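Local coordinates for phospholethanolamine N-methyltransferase 2 (Haemonchus contortus, PDB 4KRI), which probably catalyses S-adenosylmethionine-dependent N-methylation of phosphomonomethylethanolamine on the route to phosphocholine, at residues R8-C13 against I68-L73; T183-T186 against A192-W195; K339-Q344 against K411-Y416. One frame throughout, in Å; residues are numbered along the deposited sequence.

Contact 1: R8-C13 against I68-L73; sequences RQLIEC and IVNQAL
Two isoleucines meet end to end: Ile-11 CD1 lies 3.5 Å from Ile-68 CD1, the closest approach between helix residues 8-13 and strand residues 68-70, with the two side chains crossing at about a right angle. Ile-11 does not aim its CB straight at the strand, but its CG1 branch carries the terminal methyl across. A second apolar touch is looser, Leu-10 CD1 standing 4.2 Å from Ile-68 CG2. Ile-68 uses both its branches, one for each helix residue, and a beta-branched side chain serves well at a strand position that must cover two neighbours.

The helix segment runs roughly antiparallel to strand 68-70, at 146°, and their short axes come within 10.4 Å. This is the N-terminal alpha/beta part, where strand 64-70 runs parallel between strands 25-29 and 98-105 and helix 8-13 packs on it; Leu-39 of helix 33-40 also touches Leu-10, Ile-11 and Ile-68.

The remaining contact is between a methyl group and an amide. With chi1 at -172° the Asn-70 side chain crosses Leu-10 at about a right angle, and Asn-70 OD1 lies 3.9 Å from Leu-10 CD1. That buried oxygen accepts a hydrogen bond from Arg-103 NH1.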
loop_
_atom_site.group_PDB
_atom_site.type_symbol
_atom_site.label_atom_id
_atom_site.label_comp_id
_atom_site.label_asym_id
_atom_site.label_seq_id
_atom_site.Cartn_x
_atom_site.Cartn_y
_atom_site.Cartn_z
ATOM N N ARG A 8 -15.626 14.045 7.869
ATOM C CA ARG A 8 -15.872 13.998 6.436
ATOM C C ARG A 8 -14.998 12.944 5.772
ATOM O O ARG A 8 -15.461 12.228 4.885
ATOM C CB ARG A 8 -15.703 15.374 5.790
ATOM C CG ARG A 8 -16.871 16.303 6.153
ATOM C CD ARG A 8 -16.832 17.602 5.391
ATOM N NE ARG A 8 -16.900 17.396 3.949
ATOM C CZ ARG A 8 -18.021 17.418 3.232
ATOM N NH1 ARG A 8 -19.199 17.629 3.818
ATOM N NH2 ARG A 8 -17.963 17.233 1.921
ATOM N N GLN A 9 -13.753 12.817 6.223
ATOM C CA GLN A 9 -12.880 11.799 5.648
ATOM C C GLN A 9 -13.353 10.379 5.995
ATOM O O GLN A 9 -13.256 9.474 5.160
ATOM C CB GLN A 9 -11.414 12.016 6.077
ATOM C CG GLN A 9 -10.451 11.160 5.279
ATOM C CD GLN A 9 -9.023 11.173 5.796
ATOM O OE1 GLN A 9 -8.659 11.968 6.671
ATOM N NE2 GLN A 9 -8.201 10.280 5.252
ATOM N N LEU A 10 -13.877 10.185 7.208
ATOM C CA LEU A 10 -14.391 8.868 7.589
ATOM C C LEU A 10 -15.514 8.448 6.647
ATOM O O LEU A 10 -15.576 7.289 6.223
ATOM C CB LEU A 10 -14.896 8.850 9.037
ATOM C CG LEU A 10 -13.826 9.057 10.103
ATOM C CD1 LEU A 10 -14.420 8.877 11.484
ATOM C CD2 LEU A 10 -12.687 8.087 9.883
ATOM N N ILE A 11 -16.394 9.391 6.319
ATOM C CA ILE A 11 -17.513 9.095 5.422
ATOM C C ILE A 11 -17.035 8.910 3.985
ATOM O O ILE A 11 -17.590 8.091 3.242
ATOM C CB ILE A 11 -18.617 10.185 5.514
ATOM C CG1 ILE A 11 -19.163 10.262 6.938
ATOM C CG2 ILE A 11 -19.753 9.913 4.536
ATOM C CD1 ILE A 11 -19.454 8.914 7.531
ATOM N N GLU A 12 -15.990 9.633 3.589
ATOM C CA GLU A 12 -15.411 9.397 2.264
ATOM C C GLU A 12 -14.863 7.973 2.148
ATOM O O GLU A 12 -15.030 7.326 1.113
ATOM C CB GLU A 12 -14.311 10.423 1.942
ATOM C CG GLU A 12 -14.853 11.828 1.706
ATOM C CD GLU A 12 -13.791 12.901 1.912
ATOM O OE1 GLU A 12 -12.632 12.541 2.215
ATOM O OE2 GLU A 12 -14.122 14.096 1.761
ATOM N N CYS A 13 -14.218 7.492 3.209
ATOM C CA CYS A 13 -13.733 6.112 3.242
ATOM C C CYS A 13 -14.866 5.107 3.045
ATOM O O CYS A 13 -14.706 4.105 2.331
ATOM C CB CYS A 13 -12.998 5.825 4.547
ATOM S SG CYS A 13 -11.398 6.670 4.677
ATOM N N ILE A 68 -19.363 2.801 12.067
ATOM C CA ILE A 68 -18.242 3.729 12.146
ATOM C C ILE A 68 -17.779 3.783 13.588
ATOM O O ILE A 68 -18.561 4.106 14.475
ATOM C CB ILE A 68 -18.676 5.134 11.700
ATOM C CG1 ILE A 68 -19.265 5.060 10.283
ATOM C CG2 ILE A 68 -17.501 6.093 11.733
ATOM C CD1 ILE A 68 -19.967 6.320 9.855
ATOM N N VAL A 69 -16.512 3.452 13.824
ATOM C CA VAL A 69 -15.990 3.385 15.179
ATOM C C VAL A 69 -14.875 4.405 15.278
ATOM O O VAL A 69 -13.858 4.292 14.594
ATOM C CB VAL A 69 -15.452 1.980 15.509
ATOM C CG1 VAL A 69 -14.907 1.918 16.939
ATOM C CG2 VAL A 69 -16.554 0.953 15.342
ATOM N N ASN A 70 -15.061 5.404 16.129
ATOM C CA ASN A 70 -14.167 6.550 16.126
ATOM C C ASN A 70 -13.538 6.816 17.499
ATOM O O ASN A 70 -14.224 7.226 18.432
ATOM C CB ASN A 70 -14.935 7.793 15.656
ATOM C CG ASN A 70 -14.033 8.986 15.440
ATOM O OD1 ASN A 70 -12.864 8.832 15.075
ATOM N ND2 ASN A 70 -14.561 10.178 15.657
ATOM N N GLN A 71 -12.237 6.544 17.609
ATOM C CA GLN A 71 -11.478 6.778 18.847
ATOM C C GLN A 71 -12.090 6.074 20.054
ATOM O O GLN A 71 -12.182 6.648 21.138
ATOM C CB GLN A 71 -11.335 8.275 19.125
ATOM C CG GLN A 71 -10.535 9.020 18.058
ATOM C CD GLN A 71 -9.006 8.875 18.196
ATOM O OE1 GLN A 71 -8.454 7.762 18.320
ATOM N NE2 GLN A 71 -8.314 10.018 18.155
ATOM N N ALA A 72 -12.480 4.819 19.863
ATOM C CA ALA A 72 -13.215 4.090 20.893
ATOM C C ALA A 72 -12.436 2.906 21.455
ATOM O O ALA A 72 -12.903 2.240 22.385
ATOM C CB ALA A 72 -14.555 3.619 20.331
ATOM N N LEU A 73 -11.255 2.645 20.903
ATOM C CA LEU A 73 -10.557 1.396 21.192
ATOM C C LEU A 73 -9.244 1.539 21.961
ATOM O O LEU A 73 -8.375 0.680 21.833
ATOM C CB LEU A 73 -10.283 0.628 19.897
ATOM C CG LEU A 73 -11.502 0.244 19.062
ATOM C CD1 LEU A 73 -11.113 -0.790 18.015
ATOM C CD2 LEU A 73 -12.612 -0.277 19.953
#

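Contact 2: T183-T186 against A192-W195; sequences TQYT and AYEW. With 1SH (2-(methylamino)ethyl dihydrogen phosphate), chain E; SAH (S-adenosyl-L-homocysteine), chain D.
Tyr-193 joins the two segments through a hydroxyl that is bonded to protein and substrate at once: OH accepts a hydrogen bond from Gln-184 NE2 at 3.2 Å and donates one to the phosphate oxygen O3 of phosphomonomethylethanolamine at 2.6 Å. The hydrogen bond from the amide is moderately straight, at 155°, and the hydroxyl lies slightly out of the amide plane. Gln-184 reaches it with an extended chain, chi1 (-175°) swinging CG away from the backbone N. On the way CG comes to the in-plane edge of the Tyr-193 ring, while the amide and ring planes are turned 61° apart. Gln-184 NE2 is also hydrogen-bonded to Tyr-347 OH and lies 3.1 Å from substrate O2; a neutral amide with two N-H bonds suits this place.

The other touch is aromatic. Tyr-185 CE1 lies 3.9 Å from Tyr-193 CE2, and Gln-184 CG rests on one face of the Tyr-185 ring, near its rim. Tyr-193 meets the substrate, whose C2 methylene sits over one face, and Tyr-185 meets both ligands: its CE2 packs 3.7 Å from C3' of S-adenosylhomocysteine, and its OH, hydrogen-bonded to His-301 NE2, approaches substrate methyl C3.

Helix 176-184, the short link that follows it and helix 187-197 thus line both pockets of this Rossmann-type methyltransferase. With Tyr-185 OH 3.8 Å from SD of S-adenosylhomocysteine, the product form of the methyl donor, the contact reaches the place where the substrate's N-methyl end faces the sulfur, consistent with a part in aligning them for methyl transfer.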
loop_
_atom_site.group_PDB
_atom_site.type_symbol
_atom_site.label_atom_id
_atom_site.label_comp_id
_atom_site.label_asym_id
_atom_site.label_seq_id
_atom_site.Cartn_x
_atom_site.Cartn_y
_atom_site.Cartn_z
ATOM N N THR A 183 6.714 -13.864 2.884
ATOM C CA THR A 183 7.758 -14.465 2.065
ATOM C C THR A 183 8.852 -13.472 1.694
ATOM O O THR A 183 9.866 -13.368 2.381
ATOM C CB THR A 183 7.170 -15.076 0.777
ATOM O OG1 THR A 183 5.920 -15.712 1.081
ATOM C CG2 THR A 183 8.133 -16.090 0.187
ATOM N N GLN A 184 8.642 -12.730 0.614
ATOM C CA GLN A 184 9.683 -11.839 0.112
ATOM C C GLN A 184 9.887 -10.624 1.015
ATOM O O GLN A 184 11.019 -10.179 1.236
ATOM C CB GLN A 184 9.363 -11.378 -1.317
ATOM C CG GLN A 184 10.478 -10.547 -1.946
ATOM C CD GLN A 184 10.273 -10.273 -3.430
ATOM O OE1 GLN A 184 9.198 -10.514 -3.982
ATOM N NE2 GLN A 184 11.311 -9.766 -4.082
ATOM N N TYR A 185 8.792 -10.090 1.537
ATOM C CA TYR A 185 8.871 -8.845 2.284
ATOM C C TYR A 185 8.538 -9.036 3.763
ATOM O O TYR A 185 7.727 -8.305 4.332
ATOM C CB TYR A 185 7.996 -7.769 1.624
ATOM C CG TYR A 185 8.378 -7.485 0.176
ATOM C CD1 TYR A 185 9.686 -7.172 -0.181
ATOM C CD2 TYR A 185 7.435 -7.551 -0.836
ATOM C CE1 TYR A 185 10.032 -6.913 -1.496
ATOM C CE2 TYR A 185 7.780 -7.292 -2.160
ATOM C CZ TYR A 185 9.074 -6.975 -2.480
ATOM O OH TYR A 185 9.411 -6.721 -3.801
ATOM N N THR A 186 9.165 -10.039 4.370
ATOM C CA THR A 186 9.246 -10.115 5.826
ATOM C C THR A 186 10.072 -8.943 6.316
ATOM O O THR A 186 10.815 -8.341 5.545
ATOM C CB THR A 186 9.965 -11.386 6.296
ATOM O OG1 THR A 186 11.274 -11.446 5.708
ATOM C CG2 THR A 186 9.170 -12.629 5.918
ATOM N N ALA A 192 17.214 -6.469 4.981
ATOM C CA ALA A 192 18.350 -7.002 4.236
ATOM C C ALA A 192 18.391 -6.379 2.835
ATOM O O ALA A 192 19.454 -6.025 2.339
ATOM C CB ALA A 192 18.276 -8.511 4.148
ATOM N N TYR A 193 17.229 -6.239 2.205
ATOM C CA TYR A 193 17.146 -5.560 0.910
ATOM C C TYR A 193 17.610 -4.100 1.015
ATOM O O TYR A 193 18.385 -3.630 0.177
ATOM C CB TYR A 193 15.704 -5.583 0.390
ATOM C CG TYR A 193 15.311 -6.810 -0.405
ATOM C CD1 TYR A 193 16.207 -7.445 -1.258
ATOM C CD2 TYR A 193 14.028 -7.322 -0.314
ATOM C CE1 TYR A 193 15.826 -8.557 -1.993
ATOM C CE2 TYR A 193 13.636 -8.417 -1.046
ATOM C CZ TYR A 193 14.538 -9.036 -1.883
ATOM O OH TYR A 193 14.144 -10.133 -2.607
ATOM N N GLU A 194 17.121 -3.379 2.024
ATOM C CA GLU A 194 17.515 -1.981 2.208
ATOM C C GLU A 194 19.035 -1.859 2.351
ATOM O O GLU A 194 19.657 -0.910 1.856
ATOM C CB GLU A 194 16.821 -1.367 3.430
ATOM C CG GLU A 194 17.155 0.093 3.612
ATOM C CD GLU A 194 16.648 0.674 4.920
ATOM O OE1 GLU A 194 16.347 -0.094 5.869
ATOM O OE2 GLU A 194 16.571 1.915 5.000
ATOM N N TRP A 195 19.638 -2.834 3.022
ATOM C CA TRP A 195 21.078 -2.802 3.234
ATOM C C TRP A 195 21.828 -2.835 1.905
ATOM O O TRP A 195 22.774 -2.077 1.708
ATOM C CB TRP A 195 21.527 -3.964 4.124
ATOM C CG TRP A 195 22.934 -3.825 4.663
ATOM C CD1 TRP A 195 23.304 -3.261 5.852
ATOM C CD2 TRP A 195 24.146 -4.269 4.040
ATOM N NE1 TRP A 195 24.666 -3.324 6.002
ATOM C CE2 TRP A 195 25.208 -3.940 4.905
ATOM C CE3 TRP A 195 24.438 -4.921 2.842
ATOM C CZ2 TRP A 195 26.538 -4.235 4.606
ATOM C CZ3 TRP A 195 25.760 -5.211 2.552
ATOM C CH2 TRP A 195 26.790 -4.871 3.427
HETATM O O4 1SH E . 15.627 -9.028 -7.102
HETATM P P1 1SH E . 14.583 -9.636 -6.168
HETATM O O1 1SH E . 13.752 -10.650 -6.849
HETATM O O3 1SH E . 15.312 -10.281 -4.929
HETATM O O2 1SH E . 13.613 -8.478 -5.690
HETATM C C1 1SH E . 14.143 -7.379 -5.158
HETATM C C2 1SH E . 13.181 -6.222 -4.925
HETATM N N1 1SH E . 12.611 -5.599 -6.087
HETATM C C3 1SH E . 11.631 -4.675 -5.643
HETATM N N SAH D . 9.095 1.652 -5.061
HETATM C CA SAH D . 9.881 1.268 -3.860
HETATM C CB SAH D . 9.510 -0.204 -3.425
HETATM C CG SAH D . 9.912 -1.340 -4.359
HETATM S SD SAH D . 9.372 -2.968 -3.747
HETATM C C SAH D . 11.327 1.500 -4.060
HETATM O O SAH D . 11.731 2.034 -5.083
HETATM O OXT SAH D . 12.083 1.369 -3.111
HETATM C "C5'" SAH D . 7.774 -3.336 -4.496
HETATM C "C4'" SAH D . 6.639 -2.965 -3.723
HETATM O "O4'" SAH D . 5.451 -3.117 -4.545
HETATM C "C3'" SAH D . 6.450 -3.897 -2.588
HETATM O "O3'" SAH D . 6.506 -3.159 -1.387
HETATM C "C2'" SAH D . 5.121 -4.481 -2.769
HETATM O "O2'" SAH D . 4.434 -4.667 -1.554
HETATM C "C1'" SAH D . 4.446 -3.487 -3.656
HETATM N N9 SAH D . 3.238 -4.044 -4.357
HETATM C C8 SAH D . 3.181 -5.157 -5.125
HETATM N N7 SAH D . 1.943 -5.261 -5.617
HETATM C C5 SAH D . 1.215 -4.210 -5.184
HETATM C C6 SAH D . -0.115 -3.817 -5.384
HETATM N N6 SAH D . -0.978 -4.564 -6.155
HETATM N N1 SAH D . -0.532 -2.679 -4.787
HETATM C C2 SAH D . 0.288 -1.941 -4.033
HETATM N N3 SAH D . 1.572 -2.288 -3.829
HETATM C C4 SAH D . 2.053 -3.419 -4.378
#

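Contact 3: K339-Q344 against K411-Y416; sequences KEYVSQ and KSKLQY. With 1SH (2-(methylamino)ethyl dihydrogen phosphate), chain E.
Tyr-416 lies against one face of the Tyr-341 ring, its CE2 about 3.5 Å above the plane and displaced toward the rim. The ring planes are inclined by 34° with centroids 5.1 Å apart, so the overlap is partial. Tyr-416 CE2 comes 3.6 Å from Tyr-341 CD2, and Tyr-416 OH meets the other ring's root, 3.5 Å from Tyr-341 CB. That hydroxyl is hydrogen-bonded to Ser-337 OG, which ties the ring of Tyr-416, from helix 400-418, to helix 336-345.

A chi1 of 160° turns the Tyr-341 ring toward the substrate pocket. Its OH donates a hydrogen bond of 2.7 Å to phosphate oxygen O1, which lies at the ring edge. Lys-413 has its chain bent at chi3 (-77°); CD passes 4.1 Å from Tyr-341 OH, and NZ donates a hydrogen bond of 2.6 Å to phosphate O4. Lysine suits a place where a cationic end must reach the anion, tyrosine one where a ring can pack on its neighbour while its hydroxyl donates to the phosphate.

These two helices supply part of the grip, with Arg-345 and further tyrosines adding bonds; Lys-413 and Arg-345 probably offset the negative charge and would favour the ionised phosphate.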
loop_
_atom_site.group_PDB
_atom_site.type_symbol
_atom_site.label_atom_id
_atom_site.label_comp_id
_atom_site.label_asym_id
_atom_site.label_seq_id
_atom_site.Cartn_x
_atom_site.Cartn_y
_atom_site.Cartn_z
ATOM N N LYS A 339 12.970 -19.801 -14.331
ATOM C CA LYS A 339 11.551 -20.111 -14.194
ATOM C C LYS A 339 11.178 -20.459 -12.747
ATOM O O LYS A 339 10.112 -20.068 -12.264
ATOM C CB LYS A 339 11.147 -21.221 -15.181
ATOM C CG LYS A 339 11.028 -20.718 -16.634
ATOM C CD LYS A 339 11.603 -21.693 -17.678
ATOM C CE LYS A 339 10.660 -22.827 -18.027
ATOM N NZ LYS A 339 11.324 -23.829 -18.933
ATOM N N GLU A 340 12.058 -21.171 -12.052
ATOM C CA GLU A 340 11.832 -21.472 -10.640
ATOM C C GLU A 340 11.903 -20.197 -9.800
ATOM O O GLU A 340 11.147 -20.039 -8.846
ATOM C CB GLU A 340 12.834 -22.510 -10.117
ATOM C CG GLU A 340 12.639 -23.909 -10.691
ATOM C CD GLU A 340 13.656 -24.901 -10.153
ATOM O OE1 GLU A 340 14.437 -24.523 -9.249
ATOM O OE2 GLU A 340 13.675 -26.054 -10.637
ATOM N N TYR A 341 12.816 -19.296 -10.156
ATOM C CA TYR A 341 12.927 -17.997 -9.495
ATOM C C TYR A 341 11.641 -17.207 -9.716
ATOM O O TYR A 341 11.081 -16.645 -8.770
ATOM C CB TYR A 341 14.159 -17.243 -10.029
ATOM C CG TYR A 341 14.169 -15.738 -9.813
ATOM C CD1 TYR A 341 14.424 -15.194 -8.561
ATOM C CD2 TYR A 341 13.957 -14.867 -10.873
ATOM C CE1 TYR A 341 14.440 -13.813 -8.370
ATOM C CE2 TYR A 341 13.965 -13.493 -10.690
ATOM C CZ TYR A 341 14.221 -12.977 -9.446
ATOM O OH TYR A 341 14.244 -11.611 -9.279
ATOM N N VAL A 342 11.148 -17.200 -10.955
ATOM C CA VAL A 342 9.929 -16.457 -11.270
ATOM C C VAL A 342 8.720 -17.024 -10.532
ATOM O O VAL A 342 7.902 -16.276 -10.007
ATOM C CB VAL A 342 9.676 -16.416 -12.784
ATOM C CG1 VAL A 342 8.284 -15.873 -13.090
ATOM C CG2 VAL A 342 10.716 -15.547 -13.448
ATOM N N SER A 343 8.630 -18.348 -10.472
ATOM C CA SER A 343 7.520 -19.017 -9.808
ATOM C C SER A 343 7.541 -18.810 -8.293
ATOM O O SER A 343 6.492 -18.614 -7.679
ATOM C CB SER A 343 7.529 -20.516 -10.141
ATOM O OG SER A 343 6.394 -21.159 -9.589
ATOM N N GLN A 344 8.734 -18.846 -7.701
ATOM C CA GLN A 344 8.892 -18.675 -6.262
ATOM C C GLN A 344 8.577 -17.239 -5.857
ATOM O O GLN A 344 7.997 -17.011 -4.793
ATOM C CB GLN A 344 10.315 -19.064 -5.834
ATOM C CG GLN A 344 10.555 -19.093 -4.330
ATOM C CD GLN A 344 10.854 -17.712 -3.760
ATOM O OE1 GLN A 344 11.266 -16.807 -4.491
ATOM N NE2 GLN A 344 10.647 -17.545 -2.452
ATOM N N LYS A 411 24.298 -13.064 -7.692
ATOM C CA LYS A 411 24.976 -13.948 -8.639
ATOM C C LYS A 411 23.979 -14.516 -9.657
ATOM O O LYS A 411 24.213 -14.467 -10.863
ATOM C CB LYS A 411 25.683 -15.094 -7.906
ATOM C CG LYS A 411 26.480 -16.002 -8.841
ATOM C CD LYS A 411 26.929 -17.291 -8.163
ATOM C CE LYS A 411 27.627 -18.218 -9.172
ATOM N NZ LYS A 411 28.012 -19.548 -8.602
ATOM N N SER A 412 22.855 -15.028 -9.161
ATOM C CA SER A 412 21.827 -15.606 -10.025
ATOM C C SER A 412 21.212 -14.626 -11.027
ATOM O O SER A 412 21.042 -14.960 -12.203
ATOM C CB SER A 412 20.729 -16.257 -9.182
ATOM O OG SER A 412 21.220 -17.425 -8.546
ATOM N N LYS A 413 20.864 -13.427 -10.569
ATOM C CA LYS A 413 20.303 -12.422 -11.467
ATOM C C LYS A 413 21.261 -12.072 -12.604
ATOM O O LYS A 413 20.840 -11.879 -13.743
ATOM C CB LYS A 413 19.855 -11.179 -10.684
ATOM C CG LYS A 413 18.530 -11.407 -9.964
ATOM C CD LYS A 413 18.092 -10.207 -9.151
ATOM C CE LYS A 413 18.870 -10.113 -7.857
ATOM N NZ LYS A 413 18.251 -9.070 -6.995
ATOM N N LEU A 414 22.553 -12.030 -12.301
ATOM C CA LEU A 414 23.557 -11.782 -13.327
ATOM C C LEU A 414 23.516 -12.856 -14.426
ATOM O O LEU A 414 23.558 -12.537 -15.616
ATOM C CB LEU A 414 24.951 -11.665 -12.691
ATOM C CG LEU A 414 25.115 -10.328 -11.952
ATOM C CD1 LEU A 414 26.317 -10.311 -11.015
ATOM C CD2 LEU A 414 25.207 -9.192 -12.962
ATOM N N GLN A 415 23.386 -14.119 -14.033
ATOM C CA GLN A 415 23.237 -15.191 -15.013
ATOM C C GLN A 415 21.893 -15.134 -15.768
ATOM O O GLN A 415 21.826 -15.466 -16.958
ATOM C CB GLN A 415 23.437 -16.559 -14.357
ATOM C CG GLN A 415 23.496 -17.707 -15.361
ATOM C CD GLN A 415 24.597 -17.523 -16.403
ATOM O OE1 GLN A 415 25.757 -17.266 -16.063
ATOM N NE2 GLN A 415 24.233 -17.649 -17.682
ATOM N N TYR A 416 20.830 -14.713 -15.084
ATOM C CA TYR A 416 19.526 -14.564 -15.727
ATOM C C TYR A 416 19.596 -13.489 -16.803
ATOM O O TYR A 416 18.946 -13.594 -17.847
ATOM C CB TYR A 416 18.443 -14.179 -14.712
ATOM C CG TYR A 416 18.219 -15.165 -13.593
ATOM C CD1 TYR A 416 18.562 -16.502 -13.736
ATOM C CD2 TYR A 416 17.656 -14.757 -12.390
ATOM C CE1 TYR A 416 18.355 -17.400 -12.715
ATOM C CE2 TYR A 416 17.450 -15.651 -11.362
ATOM C CZ TYR A 416 17.801 -16.971 -11.532
ATOM O OH TYR A 416 17.596 -17.867 -10.511
HETATM O O4 1SH E . 15.627 -9.028 -7.102
HETATM P P1 1SH E . 14.583 -9.636 -6.168
HETATM O O1 1SH E . 13.752 -10.650 -6.849
HETATM O O3 1SH E . 15.312 -10.281 -4.929
HETATM O O2 1SH E . 13.613 -8.478 -5.690
HETATM C C1 1SH E . 14.143 -7.379 -5.158
HETATM C C2 1SH E . 13.181 -6.222 -4.925
HETATM N N1 1SH E . 12.611 -5.599 -6.087
HETATM C C3 1SH E . 11.631 -4.675 -5.643
#

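Contacts 1, 2 and 3 follow one another along the chain without overlap. Contact 1 belongs to the N-terminal alpha/beta part, on helix 5-18 and strand 64-70, with its centre 33 Å from that of contact 2 and 45 Å from that of contact 3, on the opposite side of the chain's centre. Contacts 2 and 3 lie on the same side, about 17 Å apart between centres, and use helices 176-184 and 187-197, then 336-345 and 400-418. They touch where Thr-183 packs on Gln-344, and both reach phosphomonomethylethanolamine. The substrate pocket is thus assembled from parts distant in sequence, while contact 1 packs a part of the fold remote from it.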